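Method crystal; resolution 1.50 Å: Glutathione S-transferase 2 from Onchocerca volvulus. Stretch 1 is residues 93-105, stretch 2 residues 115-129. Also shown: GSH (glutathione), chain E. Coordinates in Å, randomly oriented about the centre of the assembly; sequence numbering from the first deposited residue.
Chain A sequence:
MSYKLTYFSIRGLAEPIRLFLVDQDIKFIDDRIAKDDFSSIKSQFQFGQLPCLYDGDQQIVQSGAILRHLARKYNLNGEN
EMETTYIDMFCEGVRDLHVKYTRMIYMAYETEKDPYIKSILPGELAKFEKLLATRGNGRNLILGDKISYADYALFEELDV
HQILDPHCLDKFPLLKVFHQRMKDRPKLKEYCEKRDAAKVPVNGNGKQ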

# COMPACT_ATOMS: atom_id res chain seq x y z
N GLY A 93 7.45 -2.29 2.32
CA GLY A 93 8.72 -1.59 2.30
C GLY A 93 9.22 -1.39 0.89
O GLY A 93 9.75 -0.35 0.56
N VAL A 94 9.06 -2.38 0.03
CA VAL A 94 9.47 -2.24 -1.36
C VAL A 94 8.69 -1.14 -2.03
O VAL A 94 9.25 -0.32 -2.74
CB VAL A 94 9.32 -3.58 -2.12
CG1 VAL A 94 9.64 -3.42 -3.58
CG2 VAL A 94 10.25 -4.63 -1.49
N ARG A 95 7.39 -1.10 -1.75
CA ARG A 95 6.54 -0.06 -2.34
C ARG A 95 6.96 1.32 -1.87
O ARG A 95 6.94 2.28 -2.67
CB ARG A 95 5.08 -0.33 -2.01
CG ARG A 95 4.56 -1.52 -2.75
CD ARG A 95 3.25 -2.02 -2.23
NE ARG A 95 2.17 -1.13 -2.58
CZ ARG A 95 1.36 -1.28 -3.64
NH1 ARG A 95 1.51 -2.29 -4.49
NH2 ARG A 95 0.40 -0.40 -3.85
N ASP A 96 7.40 1.45 -0.63
CA ASP A 96 7.89 2.75 -0.16
C ASP A 96 9.14 3.18 -0.94
O ASP A 96 9.28 4.37 -1.27
CB ASP A 96 8.23 2.75 1.31
CG ASP A 96 7.05 2.87 2.20
OD1 ASP A 96 5.98 3.32 1.76
OD2 ASP A 96 7.14 2.49 3.36
N LEU A 97 10.07 2.26 -1.21
CA LEU A 97 11.23 2.61 -2.01
C LEU A 97 10.75 3.03 -3.38
O LEU A 97 11.27 3.98 -3.95
CB LEU A 97 12.23 1.48 -2.09
CG LEU A 97 13.46 1.76 -2.95
CD1 LEU A 97 14.16 3.03 -2.50
CD2 LEU A 97 14.40 0.57 -2.90
N HIS A 98 9.76 2.33 -3.94
CA HIS A 98 9.28 2.66 -5.26
C HIS A 98 8.67 4.05 -5.32
O HIS A 98 8.81 4.74 -6.33
CB HIS A 98 8.27 1.60 -5.73
CG HIS A 98 8.07 1.65 -7.20
ND1 HIS A 98 9.02 1.19 -8.08
CD2 HIS A 98 7.09 2.19 -7.97
CE1 HIS A 98 8.61 1.39 -9.32
NE2 HIS A 98 7.43 1.97 -9.28
N VAL A 99 8.04 4.48 -4.23
CA VAL A 99 7.50 5.85 -4.16
C VAL A 99 8.65 6.85 -4.25
O VAL A 99 8.55 7.85 -4.98
CB VAL A 99 6.70 6.06 -2.87
CG1 VAL A 99 6.36 7.54 -2.63
CG2 VAL A 99 5.41 5.29 -2.92
N LYS A 100 9.73 6.60 -3.55
CA LYS A 100 10.88 7.51 -3.60
C LYS A 100 11.49 7.54 -4.99
O LYS A 100 11.82 8.62 -5.53
CB LYS A 100 11.95 7.12 -2.58
CG LYS A 100 11.49 7.32 -1.14
CD LYS A 100 12.54 6.95 -0.11
CE LYS A 100 11.95 7.06 1.29
NZ LYS A 100 10.91 6.03 1.60
N TYR A 101 11.69 6.36 -5.55
CA TYR A 101 12.21 6.22 -6.89
C TYR A 101 11.34 6.96 -7.90
O TYR A 101 11.85 7.76 -8.69
CB TYR A 101 12.31 4.73 -7.24
CG TYR A 101 12.57 4.44 -8.69
CD1 TYR A 101 13.85 4.49 -9.20
CD2 TYR A 101 11.52 4.11 -9.55
CE1 TYR A 101 14.10 4.24 -10.54
CE2 TYR A 101 11.76 3.83 -10.89
CZ TYR A 101 13.04 3.89 -11.38
OH TYR A 101 13.24 3.61 -12.72
N THR A 102 10.04 6.75 -7.85
CA THR A 102 9.16 7.38 -8.85
C THR A 102 9.05 8.90 -8.68
O THR A 102 8.91 9.61 -9.67
CB THR A 102 7.76 6.76 -8.88
OG1 THR A 102 7.18 6.78 -7.61
CG2 THR A 102 7.80 5.31 -9.24
N ARG A 103 9.15 9.41 -7.46
CA ARG A 103 9.11 10.86 -7.25
C ARG A 103 10.33 11.46 -7.95
O ARG A 103 10.23 12.46 -8.66
CB ARG A 103 9.13 11.20 -5.76
N MET A 104 11.48 10.83 -7.78
CA MET A 104 12.70 11.29 -8.43
C MET A 104 12.53 11.23 -9.94
O MET A 104 12.77 12.21 -10.64
CB MET A 104 13.90 10.52 -7.94
CG MET A 104 15.20 10.91 -8.59
SD MET A 104 15.53 10.09 -10.15
CE MET A 104 15.60 8.42 -9.58
N ILE A 105 12.07 10.09 -10.46
CA ILE A 105 11.95 9.88 -11.89
C ILE A 105 11.03 10.91 -12.54
O ILE A 105 11.37 11.47 -13.60
CB ILE A 105 11.40 8.45 -12.17
CG1 ILE A 105 12.43 7.38 -11.86
CG2 ILE A 105 10.92 8.34 -13.64
CD1 ILE A 105 13.65 7.34 -12.77
N PRO A 115 22.04 12.74 -6.42
CA PRO A 115 21.84 12.74 -4.97
C PRO A 115 21.05 11.54 -4.49
O PRO A 115 21.31 11.01 -3.42
CB PRO A 115 21.05 14.04 -4.71
CG PRO A 115 21.38 14.89 -5.85
CD PRO A 115 21.56 14.00 -7.02
N TYR A 116 20.06 11.12 -5.25
CA TYR A 116 19.30 9.93 -4.86
C TYR A 116 20.21 8.71 -4.83
O TYR A 116 20.26 7.98 -3.84
CB TYR A 116 18.20 9.71 -5.88
CG TYR A 116 17.34 8.47 -5.63
CD1 TYR A 116 17.54 7.31 -6.36
CD2 TYR A 116 16.32 8.50 -4.69
CE1 TYR A 116 16.73 6.17 -6.14
CE2 TYR A 116 15.51 7.38 -4.46
CZ TYR A 116 15.72 6.23 -5.21
OH TYR A 116 14.92 5.15 -4.97
N ILE A 117 20.94 8.50 -5.90
CA ILE A 117 21.89 7.40 -6.02
C ILE A 117 22.94 7.42 -4.91
O ILE A 117 23.24 6.38 -4.33
CB ILE A 117 22.55 7.43 -7.41
CG1 ILE A 117 21.54 7.04 -8.48
CG2 ILE A 117 23.81 6.55 -7.46
CD1 ILE A 117 22.07 7.23 -9.87
N LYS A 118 23.49 8.60 -4.62
CA LYS A 118 24.58 8.73 -3.65
C LYS A 118 24.14 8.72 -2.19
O LYS A 118 24.77 8.05 -1.36
CB LYS A 118 25.37 10.01 -3.96
N SER A 119 23.04 9.41 -1.88
CA SER A 119 22.68 9.75 -0.51
C SER A 119 21.39 9.17 0.04
O SER A 119 21.23 9.11 1.28
CB SER A 119 22.61 11.28 -0.38
OG SER A 119 23.89 11.81 -0.66
N ILE A 120 20.46 8.76 -0.83
CA ILE A 120 19.21 8.17 -0.39
C ILE A 120 19.23 6.65 -0.57
O ILE A 120 18.96 5.90 0.37
CB ILE A 120 18.02 8.74 -1.18
CG1 ILE A 120 17.95 10.27 -1.05
CG2 ILE A 120 16.72 8.08 -0.74
CD1 ILE A 120 17.74 10.75 0.35
N LEU A 121 19.53 6.23 -1.78
CA LEU A 121 19.40 4.82 -2.13
C LEU A 121 20.20 3.88 -1.24
O LEU A 121 19.67 2.87 -0.83
CB LEU A 121 19.73 4.57 -3.59
CG LEU A 121 19.52 3.16 -4.14
CD1 LEU A 121 18.09 2.70 -3.90
CD2 LEU A 121 19.87 3.20 -5.62
N PRO A 122 21.47 4.15 -0.94
CA PRO A 122 22.22 3.16 -0.16
C PRO A 122 21.57 2.82 1.19
O PRO A 122 21.44 1.64 1.49
CB PRO A 122 23.60 3.82 0.02
CG PRO A 122 23.69 4.72 -1.22
CD PRO A 122 22.32 5.30 -1.34
N GLY A 123 21.13 3.82 1.95
CA GLY A 123 20.47 3.57 3.22
C GLY A 123 19.17 2.83 3.08
O GLY A 123 18.76 2.06 3.97
N GLU A 124 18.48 3.07 1.98
CA GLU A 124 17.23 2.35 1.75
C GLU A 124 17.51 0.89 1.44
O GLU A 124 16.85 0.01 1.98
CB GLU A 124 16.40 3.02 0.66
CG GLU A 124 15.90 4.40 1.08
CD GLU A 124 15.30 4.37 2.46
OE1 GLU A 124 15.88 5.00 3.40
OE2 GLU A 124 14.29 3.66 2.64
N LEU A 125 18.50 0.62 0.59
CA LEU A 125 18.85 -0.76 0.30
C LEU A 125 19.36 -1.49 1.52
O LEU A 125 19.10 -2.67 1.69
CB LEU A 125 19.89 -0.84 -0.81
CG LEU A 125 19.44 -0.38 -2.19
CD1 LEU A 125 20.59 -0.35 -3.17
CD2 LEU A 125 18.32 -1.31 -2.76
N ALA A 126 20.08 -0.77 2.37
CA ALA A 126 20.60 -1.38 3.58
C ALA A 126 19.49 -1.95 4.44
O ALA A 126 19.67 -2.99 5.08
CB ALA A 126 21.40 -0.37 4.37
N LYS A 127 18.34 -1.30 4.46
CA LYS A 127 17.22 -1.79 5.25
C LYS A 127 16.78 -3.15 4.72
O LYS A 127 16.45 -4.05 5.48
CB LYS A 127 16.05 -0.80 5.19
CG LYS A 127 16.32 0.47 5.95
CD LYS A 127 15.35 1.61 5.58
CE LYS A 127 15.67 2.87 6.38
NZ LYS A 127 14.68 3.96 6.11
N PHE A 128 16.74 -3.28 3.40
CA PHE A 128 16.38 -4.57 2.78
C PHE A 128 17.43 -5.67 2.96
O PHE A 128 17.07 -6.83 3.14
CB PHE A 128 16.08 -4.41 1.30
CG PHE A 128 14.90 -3.57 1.03
CD1 PHE A 128 15.02 -2.32 0.52
CD2 PHE A 128 13.63 -4.05 1.36
CE1 PHE A 128 13.89 -1.56 0.29
CE2 PHE A 128 12.53 -3.30 1.13
CZ PHE A 128 12.67 -2.05 0.61
N GLU A 129 18.71 -5.31 2.86
CA GLU A 129 19.78 -6.25 3.03
C GLU A 129 19.67 -6.85 4.45
O GLU A 129 19.85 -8.06 4.63
CB GLU A 129 21.11 -5.54 2.82
CG GLU A 129 22.36 -6.39 3.02
CD GLU A 129 22.69 -7.30 1.87
OE1 GLU A 129 23.63 -8.12 2.01
OE2 GLU A 129 22.06 -7.22 0.80
N1 GSH E . 4.42 2.92 4.22
CA1 GSH E . 4.56 3.36 5.57
C1 GSH E . 3.52 2.87 6.44
O11 GSH E . 3.58 2.52 7.65
O12 GSH E . 2.31 2.92 5.88
CB1 GSH E . 5.02 4.76 5.83
CG1 GSH E . 5.53 5.04 7.25
CD1 GSH E . 5.93 6.49 7.42
OE1 GSH E . 5.97 7.31 6.33
N2 GSH E . 6.25 6.88 8.63
CA2 GSH E . 6.55 8.26 8.97
C2 GSH E . 7.78 8.25 9.79
O2 GSH E . 7.99 7.21 10.64
CB2 GSH E . 5.45 8.85 9.83
SG2 GSH E . 3.89 9.04 8.94
N3 GSH E . 8.62 9.25 9.72
CA3 GSH E . 9.72 9.37 10.68
C3 GSH E . 11.05 9.23 9.99
O31 GSH E . 12.23 9.54 10.70
O32 GSH E . 11.16 8.82 8.75
O HOH W 1 12.05 3.58 1.04

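The contact centres on Leu-97, whose CA lies 7.1 Å from the CA of Glu-124 and whose CA-to-CB bond points toward the second helix. Its side chain, with chi1 t and chi2 p, acts as a knob among Glu-124, Phe-128, Leu-121 and Leu-125. Leu-97 CD1 lies 3.9 Å from Glu-124 CB and Leu-97 CD2 lies 4.3 Å from Leu-125 CD2 and 3.9 Å from Phe-128 CE1, while both methyls come near Leu-121: Leu-97 CD1 and CD2 are 4.2 Å and 4.4 Å from Leu-121 CD1. A branched leucine suits this site because its fork spans the hole.

The reciprocal knob is Tyr-116, which has the largest area covered by the opposing stretch, 110 Å². It sits among Leu-97, Lys-100, Tyr-101 and Met-104. The flexible thioether of Met-104 brings its CE to 3.9 Å from Tyr-116 CD1, and Lys-100 CB lies at the ring edge, 4.0 Å from Tyr-116 CE2. The phenol oxygen extends deep into the contact, where Tyr-116 OH is 3.3 Å from Leu-97 CD1 and 3.5 Å from Tyr-101 CB. These are packing contacts with carbon; no direct hydrogen bond joins the stretches.

At the other end, Phe-128 directs its ring at the start of stretch 1. Its CZ lies 3.4 Å from Gly-93 O and 3.7 Å from Val-94 N, with both backbone atoms near the ring plane, at its edge. Val-94 CG2 adds an apolar contact to Phe-128 CE2 at 3.7 Å. Glycine fits here because an ideal CB on Gly-93 would point toward the second helix and come within 3.5 Å of Phe-128 CE2.

These contacts follow from a nearly antiparallel arrangement: the helix directions differ by 170°, so Gly-93 pairs with Phe-128 at one end and Met-104 with Tyr-116 at the other. The axes come no closer than 11.0 Å, a gap filled by large side chains, and the contact buries 481 Å² summed over both sides.

Polar groups close the margin. Lys-100 and Glu-124 both have CA-to-CB bonds pointing toward the opposite helix, but Lys-100 NZ and Glu-124 OE2 remain 4.3 Å apart, beyond a salt bridge. Water 1 spans the gap, accepting from Lys-100 NZ at 2.8 Å and donating to Glu-124 OE2 at 2.8 Å. The other carboxylate oxygen is engaged within its own helix, where Glu-124 OE1 forms a salt bridge with Lys-127 NZ at 3.1 Å. Long side chains suit these positions, their aliphatic carbons packing inward while their charged ends meet solvent.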